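Local structure of pngf-ii (Elizabethkingia meningoseptica, 4R4X) at residues S261-T264 against G265-G269; N387-M391 against A392-Y396; N241-A244 against Y245-G249; L483-S486 against N487-P490. The protein probably hydrolyses the amide bond that joins N-linked glycans to asparagine, releasing sugar chains from glycoproteins as a peptide:N-glycosidase of the PNGase F family. All coordinates share one frame; numbering follows the deposited sequence.

Contact 1 of 4, residues S261-T264 against G265-G269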
loop_
_atom_site.group_PDB
_atom_site.type_symbol
_atom_site.label_atom_id
_atom_site.label_comp_id
_atom_site.label_asym_id
_atom_site.label_seq_id
_atom_site.Cartn_x
_atom_site.Cartn_y
_atom_site.Cartn_z
ATOM N N SER A 261 -18.724 -5.196 20.743
ATOM C CA SER A 261 -17.611 -4.624 19.998
ATOM C C SER A 261 -17.697 -3.109 20.060
ATOM O O SER A 261 -18.671 -2.536 20.531
ATOM C CB SER A 261 -17.661 -5.032 18.517
ATOM O OG SER A 261 -18.666 -4.299 17.842
ATOM N N TYR A 262 -16.694 -2.449 19.509
ATOM C CA TYR A 262 -16.743 -1.005 19.444
ATOM C C TYR A 262 -17.939 -0.529 18.622
ATOM O O TYR A 262 -18.445 0.578 18.856
ATOM C CB TYR A 262 -15.435 -0.491 18.865
ATOM C CG TYR A 262 -15.080 0.933 19.203
ATOM C CD1 TYR A 262 -14.729 1.304 20.487
ATOM C CD2 TYR A 262 -15.009 1.882 18.215
ATOM C CE1 TYR A 262 -14.354 2.616 20.778
ATOM C CE2 TYR A 262 -14.648 3.188 18.482
ATOM C CZ TYR A 262 -14.302 3.551 19.764
ATOM O OH TYR A 262 -13.915 4.848 20.017
ATOM N N TYR A 263 -18.401 -1.358 17.676
ATOM C CA TYR A 263 -19.607 -1.062 16.871
ATOM C C TYR A 263 -20.882 -0.960 17.715
ATOM O O TYR A 263 -21.762 -0.153 17.426
ATOM C CB TYR A 263 -19.792 -2.107 15.755
ATOM C CG TYR A 263 -20.837 -1.783 14.699
ATOM C CD1 TYR A 263 -20.724 -0.646 13.910
ATOM C CD2 TYR A 263 -21.911 -2.651 14.450
ATOM C CE1 TYR A 263 -21.659 -0.356 12.929
ATOM C CE2 TYR A 263 -22.829 -2.385 13.438
ATOM C CZ TYR A 263 -22.698 -1.239 12.690
ATOM O OH TYR A 263 -23.595 -0.916 11.700
ATOM N N THR A 264 -20.965 -1.748 18.766
ATOM C CA THR A 264 -22.062 -1.611 19.735
ATOM C C THR A 264 -22.069 -0.197 20.336
ATOM O O THR A 264 -23.113 0.441 20.420
ATOM C CB THR A 264 -21.930 -2.626 20.877
ATOM O OG1 THR A 264 -21.442 -3.867 20.349
ATOM C CG2 THR A 264 -23.286 -2.835 21.547
ATOM N N GLY A 265 -20.890 0.288 20.723
ATOM C CA GLY A 265 -20.739 1.657 21.187
ATOM C C GLY A 265 -21.142 2.686 20.143
ATOM O O GLY A 265 -21.865 3.637 20.443
ATOM N N LEU A 266 -20.681 2.513 18.915
ATOM C CA LEU A 266 -21.008 3.469 17.862
ATOM C C LEU A 266 -22.504 3.490 17.536
ATOM O O LEU A 266 -23.074 4.566 17.328
ATOM C CB LEU A 266 -20.210 3.178 16.600
ATOM C CG LEU A 266 -18.686 3.343 16.639
ATOM C CD1 LEU A 266 -18.091 2.670 15.427
ATOM C CD2 LEU A 266 -18.285 4.810 16.641
ATOM N N THR A 267 -23.146 2.327 17.480
ATOM C CA THR A 267 -24.540 2.282 17.028
ATOM C C THR A 267 -25.539 2.572 18.142
ATOM O O THR A 267 -26.585 3.206 17.899
ATOM C CB THR A 267 -24.905 0.924 16.399
ATOM O OG1 THR A 267 -24.656 -0.099 17.341
ATOM C CG2 THR A 267 -24.110 0.665 15.148
ATOM N N GLN A 268 -25.245 2.085 19.345
ATOM C CA GLN A 268 -26.138 2.255 20.505
ATOM C C GLN A 268 -25.769 3.452 21.368
ATOM O O GLN A 268 -26.635 4.062 21.997
ATOM C CB GLN A 268 -26.111 1.028 21.424
ATOM C CG GLN A 268 -26.483 -0.276 20.757
ATOM C CD GLN A 268 -27.691 -0.143 19.863
ATOM O OE1 GLN A 268 -27.601 -0.387 18.657
ATOM N NE2 GLN A 268 -28.825 0.285 20.438
ATOM N N GLY A 269 -24.486 3.779 21.411
ATOM C CA GLY A 269 -24.021 4.780 22.340
ATOM C C GLY A 269 -22.935 4.291 23.264
ATOM O O GLY A 269 -22.790 3.095 23.562
#
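Three successive i to i+4 backbone bonds, from L266 N to Y262 O (3.0 Å), T267 N to Y263 O (2.8 Å) and Q268 N to T264 O (2.9 Å), wind residues 262-268 into a short helix. It opens with a capping box and ends where G269 turns to positive phi. In the box, S261 N donates an almost straight bond to T264 OG1 (3.1 Å, 176° at the hydrogen), and S261 OG accepts a weak bond from Y263 N. The box illustrates how a helix start is provided for: amide groups that no preceding turn can serve find hydroxyl partners instead.

Y262, Y263 and L266 join the helix to the rest of the protein. L266 CD1 approaches the Y262 ring obliquely and lies near the plane of the Y263 ring at its edge, while L266 also packs on I216 and M389. The hydroxyl of Y262 bonds Q394 in the neighbouring loop, and that of Y263 bonds Q209, so both phenols anchor this helix to other parts of the fold. T264 CG2 lies 4.2 Å from Q268 CG. With CG anti to its backbone nitrogen (chi1 -169°), Y263 crosses T267 at about a right angle, and T267 CG2 sits 3.4 Å above the Y263 ring plane in a CH-pi contact, only 17° off the normal through the centroid.

Contact 2 of 4, residues N387-M391 against A392-Y396; sequences NVMEM and AGQDY
The Y396 ring carries N387 ND2 over one face, 3.5 Å above its plane and displaced toward the rim, with E390 OE1 near the plane at the phenol edge. Both the N387 amide and the E390 carboxylate are turned 66° from the ring, so neither group stacks flat on it. The nitrogen over the ring spends a hydrogen on Q394 O (3.1 Å, 171° at the hydrogen), a bond that keeps to the amide plane but meets the carbonyl from above. Chi1 of 62° sets the N387 amide between the backbone nitrogen and the carbonyl carbon, where it faces the returning chain. Y396 OH is modelled 2.3 Å from E390 OE1; the pair is read as a hydrogen bond, but the exact length is doubtful.

The backbone of M389 is held at both its polar atoms, by three bonds. Its carbonyl oxygen accepts from Q394 N (3.0 Å) and A392 N (2.8 Å), which arrive from opposite faces of the carbonyl plane, while its amide donates in plane to Q394 OE1 (3.2 Å). The Q394 side chain, fully extended, runs across M389 at about a right angle, and its oxygen is also engaged by Y262 of helix 262-268. CE of M389, a selenomethionine, lies near A392 CB. This compact loop, built on a type I beta turn from N387 to E390, is part of the connection from strand 378-384 to strand 406-412 of a different sheet.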
loop_
_atom_site.group_PDB
_atom_site.type_symbol
_atom_site.label_atom_id
_atom_site.label_comp_id
_atom_site.label_asym_id
_atom_site.label_seq_id
_atom_site.Cartn_x
_atom_site.Cartn_y
_atom_site.Cartn_z
ATOM N N ASN A 387 -9.477 7.614 21.887
ATOM C CA ASN A 387 -10.916 7.878 21.896
ATOM C C ASN A 387 -11.428 8.405 20.550
ATOM O O ASN A 387 -11.673 9.617 20.327
ATOM C CB ASN A 387 -11.348 8.709 23.102
ATOM C CG ASN A 387 -10.714 10.078 23.139
ATOM O OD1 ASN A 387 -9.557 10.261 22.738
ATOM N ND2 ASN A 387 -11.475 11.056 23.619
ATOM N N VAL A 388 -11.573 7.447 19.643
ATOM C CA VAL A 388 -12.143 7.682 18.336
ATOM C C VAL A 388 -13.544 8.232 18.504
ATOM O O VAL A 388 -13.997 9.008 17.657
ATOM C CB VAL A 388 -12.108 6.395 17.496
ATOM C CG1 VAL A 388 -13.209 6.334 16.442
ATOM C CG2 VAL A 388 -10.724 6.246 16.852
HETATM N N MSE A 389 -14.207 7.853 19.603
HETATM C CA MSE A 389 -15.534 8.389 19.927
HETATM C C MSE A 389 -15.477 9.672 20.755
HETATM O O MSE A 389 -16.390 9.964 21.535
HETATM C CB MSE A 389 -16.348 7.266 20.607
HETATM C CG MSE A 389 -16.898 6.323 19.549
HETATM SE SE MSE A 389 -17.862 4.852 20.465
HETATM C CE MSE A 389 -19.489 5.870 20.865
ATOM N N GLU A 390 -14.412 10.444 20.566
ATOM C CA GLU A 390 -14.248 11.758 21.214
ATOM C C GLU A 390 -15.487 12.653 21.082
ATOM O O GLU A 390 -15.860 13.343 22.034
ATOM C CB GLU A 390 -13.054 12.462 20.588
ATOM C CG GLU A 390 -12.747 13.857 21.118
ATOM C CD GLU A 390 -11.653 14.558 20.300
ATOM O OE1 GLU A 390 -11.368 15.738 20.574
ATOM O OE2 GLU A 390 -11.082 13.930 19.380
HETATM N N MSE A 391 -16.098 12.665 19.921
HETATM C CA MSE A 391 -17.287 13.517 19.672
HETATM C C MSE A 391 -18.546 12.656 19.774
HETATM O O MSE A 391 -19.558 12.921 19.131
HETATM C CB MSE A 391 -17.114 14.206 18.312
HETATM C CG MSE A 391 -16.073 15.333 18.364
HETATM SE SE MSE A 391 -14.268 14.657 17.844
HETATM C CE MSE A 391 -13.339 16.397 18.061
ATOM N N ALA A 392 -18.466 11.580 20.547
ATOM C CA ALA A 392 -19.617 10.736 20.825
ATOM C C ALA A 392 -19.597 10.216 22.250
ATOM O O ALA A 392 -20.094 9.119 22.499
ATOM C CB ALA A 392 -19.667 9.578 19.844
ATOM N N GLY A 393 -18.990 10.982 23.163
ATOM C CA GLY A 393 -19.029 10.708 24.593
ATOM C C GLY A 393 -17.911 9.854 25.197
ATOM O O GLY A 393 -17.957 9.534 26.379
ATOM N N GLN A 394 -16.900 9.481 24.414
ATOM C CA GLN A 394 -15.802 8.659 24.969
ATOM C C GLN A 394 -14.724 9.565 25.558
ATOM O O GLN A 394 -14.204 10.442 24.863
ATOM C CB GLN A 394 -15.195 7.750 23.898
ATOM C CG GLN A 394 -14.196 6.738 24.450
ATOM C CD GLN A 394 -13.570 5.837 23.386
ATOM O OE1 GLN A 394 -13.689 6.063 22.175
ATOM N NE2 GLN A 394 -12.918 4.787 23.846
ATOM N N ASP A 395 -14.384 9.345 26.832
ATOM C CA ASP A 395 -13.417 10.188 27.532
ATOM C C ASP A 395 -12.009 10.068 26.967
ATOM O O ASP A 395 -11.643 9.039 26.411
ATOM C CB ASP A 395 -13.415 9.842 29.027
ATOM C CG ASP A 395 -14.598 10.440 29.735
ATOM O OD1 ASP A 395 -14.707 11.687 29.689
ATOM O OD2 ASP A 395 -15.419 9.688 30.285
ATOM N N TYR A 396 -11.242 11.142 27.100
ATOM C CA TYR A 396 -9.828 11.125 26.731
ATOM C C TYR A 396 -9.064 10.211 27.655
ATOM O O TYR A 396 -9.455 10.052 28.799
ATOM C CB TYR A 396 -9.227 12.513 26.818
ATOM C CG TYR A 396 -9.737 13.433 25.769
ATOM C CD1 TYR A 396 -10.883 14.191 25.990
ATOM C CD2 TYR A 396 -9.089 13.552 24.549
ATOM C CE1 TYR A 396 -11.360 15.048 25.034
ATOM C CE2 TYR A 396 -9.555 14.421 23.587
ATOM C CZ TYR A 396 -10.692 15.157 23.840
ATOM O OH TYR A 396 -11.174 16.006 22.892
#

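Contact 3 of 4, residues N241-A244 against Y245-G249; sequences NGDA and YDRTG
D243 swings its carboxylate anti to the backbone nitrogen (chi1 -174°), and R247 bends at chi2 (-58°), so that the two charged ends converge over the intervening chain. The arginine grips side-on. Its NE donates to the syn lone pair of D243 OD2, at 2.7 Å and nearly straight, lying in the guanidinium plane, whereas NH2 takes D243 OD1 at 3.0 Å along a more bent path. The two planes stand 44° apart, so the salt bridge is twisted, not coplanar.

D243 OD1 does double duty: Y245 N donates to it at 3.2 Å from the face of the carboxylate opposite to R247 NH2. The same oxygen lies near the edge of the Y245 ring, 3.5 Å from Y245 CD2, and Y245 CB lies over one face of the guanidinium, toward its rim. A water lies 2.8 Å from D243 O and 2.6 Å from Y245 O. H358 adds a further bond to D243 OD2, tying the group to strand 358-367. An aspartate oxygen that accepts from the amide two residues on defines an Asx turn, here reinforced by a salt bridge and placed where strand 231-240 of one sheet passes to strand 248-253 of another.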
loop_
_atom_site.group_PDB
_atom_site.type_symbol
_atom_site.label_atom_id
_atom_site.label_comp_id
_atom_site.label_asym_id
_atom_site.label_seq_id
_atom_site.Cartn_x
_atom_site.Cartn_y
_atom_site.Cartn_z
ATOM N N ASN A 241 -10.537 20.610 4.062
ATOM C CA ASN A 241 -11.635 21.337 3.430
ATOM C C ASN A 241 -12.098 22.498 4.297
ATOM O O ASN A 241 -13.270 22.897 4.232
ATOM C CB ASN A 241 -12.846 20.410 3.204
ATOM C CG ASN A 241 -12.709 19.532 1.979
ATOM O OD1 ASN A 241 -11.707 19.543 1.264
ATOM N ND2 ASN A 241 -13.736 18.759 1.726
ATOM N N GLY A 242 -11.215 23.016 5.144
ATOM C CA GLY A 242 -11.582 24.102 6.028
ATOM C C GLY A 242 -10.901 24.085 7.372
ATOM O O GLY A 242 -10.603 25.137 7.919
ATOM N N ASP A 243 -10.657 22.898 7.919
ATOM C CA ASP A 243 -10.055 22.784 9.238
ATOM C C ASP A 243 -8.583 23.204 9.151
ATOM O O ASP A 243 -7.866 22.731 8.285
ATOM C CB ASP A 243 -10.193 21.334 9.727
ATOM C CG ASP A 243 -9.716 21.124 11.164
ATOM O OD1 ASP A 243 -9.408 22.103 11.869
ATOM O OD2 ASP A 243 -9.646 19.944 11.595
ATOM N N ALA A 244 -8.139 24.073 10.048
ATOM C CA ALA A 244 -6.762 24.561 10.060
ATOM C C ALA A 244 -5.788 23.700 10.881
ATOM O O ALA A 244 -4.581 23.892 10.783
ATOM C CB ALA A 244 -6.727 25.983 10.598
ATOM N N TYR A 245 -6.304 22.780 11.690
ATOM C CA TYR A 245 -5.510 22.179 12.764
ATOM C C TYR A 245 -4.923 20.808 12.485
ATOM O O TYR A 245 -5.305 20.127 11.537
ATOM C CB TYR A 245 -6.335 22.166 14.056
ATOM C CG TYR A 245 -6.655 23.556 14.540
ATOM C CD1 TYR A 245 -5.720 24.292 15.250
ATOM C CD2 TYR A 245 -7.885 24.144 14.268
ATOM C CE1 TYR A 245 -6.002 25.576 15.695
ATOM C CE2 TYR A 245 -8.183 25.429 14.704
ATOM C CZ TYR A 245 -7.235 26.139 15.415
ATOM O OH TYR A 245 -7.525 27.402 15.858
ATOM N N ASP A 246 -3.957 20.440 13.332
ATOM C CA ASP A 246 -3.243 19.162 13.251
ATOM C C ASP A 246 -3.978 18.098 14.088
ATOM O O ASP A 246 -3.790 17.980 15.316
ATOM C CB ASP A 246 -1.769 19.290 13.671
ATOM C CG ASP A 246 -1.571 19.835 15.086
ATOM O OD1 ASP A 246 -2.396 20.642 15.566
ATOM O OD2 ASP A 246 -0.549 19.449 15.733
ATOM N N ARG A 247 -4.802 17.314 13.406
ATOM C CA ARG A 247 -5.780 16.475 14.088
ATOM C C ARG A 247 -5.314 15.035 14.218
ATOM O O ARG A 247 -4.568 14.539 13.389
ATOM C CB ARG A 247 -7.112 16.467 13.332
ATOM C CG ARG A 247 -7.713 17.833 13.112
ATOM C CD ARG A 247 -7.963 18.614 14.404
ATOM N NE ARG A 247 -8.892 19.718 14.141
ATOM C CZ ARG A 247 -9.404 20.510 15.078
ATOM N NH1 ARG A 247 -9.090 20.340 16.353
ATOM N NH2 ARG A 247 -10.244 21.482 14.731
ATOM N N THR A 248 -5.767 14.392 15.280
ATOM C CA THR A 248 -5.546 12.989 15.474
ATOM C C THR A 248 -6.461 12.247 14.524
ATOM O O THR A 248 -7.663 12.578 14.415
ATOM C CB THR A 248 -5.873 12.598 16.924
ATOM O OG1 THR A 248 -5.062 13.383 17.817
ATOM C CG2 THR A 248 -5.607 11.125 17.147
ATOM N N GLY A 249 -5.860 11.305 13.815
ATOM C CA GLY A 249 -6.528 10.408 12.898
ATOM C C GLY A 249 -6.230 8.927 13.152
ATOM O O GLY A 249 -5.179 8.540 13.698
HETATM O O HOH W 1 -6.070 20.718 9.071
#

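Contact 4 of 4, residues L483-S486 against N487-P490; sequences LSRS and NWCP
An inverse gamma turn centred on S486 links R485 to N487: N487 N donates to R485 O at 2.8 Å, approaching from above the carbonyl plane, almost broadside, as so tight a turn requires. It lies in the long loop between strands 449-454 and 493-504, and it sends the chain back so that W488 and P490 meet the side chain of R485.

That side chain is the hub. Extended from CG to NE, it lays CD squarely over the six-membered ring of W488, 3.9 Å from the centroid and 4° off the normal, a textbook CH-pi placement. The guanidinium itself is tilted 48° to the indole and its CZ is 5.2 Å from the same centroid, so any cation-pi attraction is weak at most. P490 CD sits over one guanidinium face, 3.6 Å from R485 NH1. Outside the turn, E436 forms a salt bridge with R485 NE, and the S480 carbonyl accepts from R485 NH1.

W488 reaches this place with its indole between its backbone nitrogen and carbonyl carbon (chi1 56°), bringing CD1, at the ring edge, to 3.3 Å from S486 O. Its NE1 bonds G427 O, and its ring stacks with F303 and H428. W488 O, buried against R485 CB at 3.2 Å, has no hydrogen-bond partner in the model. Next door, C489 is disulfide-bonded to C461, which ties down the loop between strands 449-454 and 493-504 just beyond its inverse gamma turn.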
loop_
_atom_site.group_PDB
_atom_site.type_symbol
_atom_site.label_atom_id
_atom_site.label_comp_id
_atom_site.label_asym_id
_atom_site.label_seq_id
_atom_site.Cartn_x
_atom_site.Cartn_y
_atom_site.Cartn_z
ATOM N N LEU A 483 8.178 21.301 15.741
ATOM C CA LEU A 483 8.571 20.994 17.090
ATOM C C LEU A 483 8.597 19.485 17.371
ATOM O O LEU A 483 7.749 18.731 16.877
ATOM C CB LEU A 483 7.648 21.680 18.081
ATOM C CG LEU A 483 7.508 23.197 17.957
ATOM C CD1 LEU A 483 6.438 23.626 18.912
ATOM C CD2 LEU A 483 8.832 23.874 18.272
ATOM N N SER A 484 9.591 19.071 18.140
ATOM C CA SER A 484 9.747 17.687 18.569
ATOM C C SER A 484 8.604 17.299 19.524
ATOM O O SER A 484 8.164 18.108 20.354
ATOM C CB SER A 484 11.136 17.488 19.222
ATOM O OG SER A 484 12.180 17.642 18.268
ATOM N N ARG A 485 8.099 16.068 19.386
ATOM C CA ARG A 485 6.886 15.647 20.059
ATOM C C ARG A 485 6.973 14.207 20.516
ATOM O O ARG A 485 7.835 13.458 20.056
ATOM C CB ARG A 485 5.716 15.766 19.098
ATOM C CG ARG A 485 5.225 17.182 18.882
ATOM C CD ARG A 485 4.195 17.177 17.764
ATOM N NE ARG A 485 3.506 18.443 17.648
ATOM C CZ ARG A 485 3.886 19.480 16.895
ATOM N NH1 ARG A 485 4.992 19.459 16.180
ATOM N NH2 ARG A 485 3.134 20.566 16.886
ATOM N N SER A 486 6.038 13.823 21.390
ATOM C CA SER A 486 5.938 12.458 21.912
ATOM C C SER A 486 5.343 11.495 20.894
ATOM O O SER A 486 4.193 11.038 21.016
ATOM C CB SER A 486 5.128 12.444 23.205
ATOM O OG SER A 486 5.855 13.066 24.260
ATOM N N ASN A 487 6.153 11.215 19.890
ATOM C CA ASN A 487 5.980 10.121 18.939
ATOM C C ASN A 487 5.052 10.421 17.780
ATOM O O ASN A 487 4.557 9.499 17.117
ATOM C CB ASN A 487 5.581 8.807 19.612
ATOM C CG ASN A 487 6.193 7.594 18.930
ATOM O OD1 ASN A 487 7.283 7.674 18.370
ATOM N ND2 ASN A 487 5.505 6.459 18.991
ATOM N N TRP A 488 4.877 11.701 17.478
ATOM C CA TRP A 488 4.179 12.058 16.252
ATOM C C TRP A 488 4.616 13.370 15.672
ATOM O O TRP A 488 5.147 14.189 16.380
ATOM C CB TRP A 488 2.692 12.093 16.487
ATOM C CG TRP A 488 2.179 12.988 17.588
ATOM C CD1 TRP A 488 2.217 12.755 18.933
ATOM C CD2 TRP A 488 1.437 14.208 17.416
ATOM N NE1 TRP A 488 1.566 13.756 19.607
ATOM C CE2 TRP A 488 1.090 14.669 18.698
ATOM C CE3 TRP A 488 1.073 14.967 16.303
ATOM C CZ2 TRP A 488 0.372 15.832 18.895
ATOM C CZ3 TRP A 488 0.351 16.144 16.509
ATOM C CH2 TRP A 488 0.000 16.551 17.785
ATOM N N CYS A 489 4.397 13.544 14.370
ATOM C CA CYS A 489 4.637 14.834 13.701
ATOM C C CYS A 489 3.422 15.125 12.835
ATOM O O CYS A 489 2.996 14.248 12.073
ATOM C CB CYS A 489 5.856 14.784 12.764
ATOM S SG CYS A 489 7.489 14.528 13.497
ATOM N N PRO A 490 2.911 16.361 12.872
ATOM C CA PRO A 490 1.789 16.666 11.971
ATOM C C PRO A 490 2.118 16.370 10.494
ATOM O O PRO A 490 3.116 16.872 9.961
ATOM C CB PRO A 490 1.562 18.154 12.203
ATOM C CG PRO A 490 2.043 18.404 13.590
ATOM C CD PRO A 490 3.217 17.482 13.775
#

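Overall arrangement
The four contacts show how local chemistry follows place in the fold. Contact 4 is buried and packs aromatic and aliphatic groups round an arginine whose acidic partner comes from elsewhere in the chain, whereas the salt bridge of contact 3, at the surface, lies within its own segments. They nevertheless touch: D246 OD2 comes within 3.5 Å of W488 CZ3 and P490 CG, joining loops from the N-terminal and C-terminal PNGase F domains. Contacts 1 and 2, both partly buried, also meet, helix 262-268 against the 387-396 loop; the first depends on regular helical bonds, the second on irregular bonds between backbone and amide side chains. Contacts 1 and 4 lie farthest apart, their centres about 31 Å from each other.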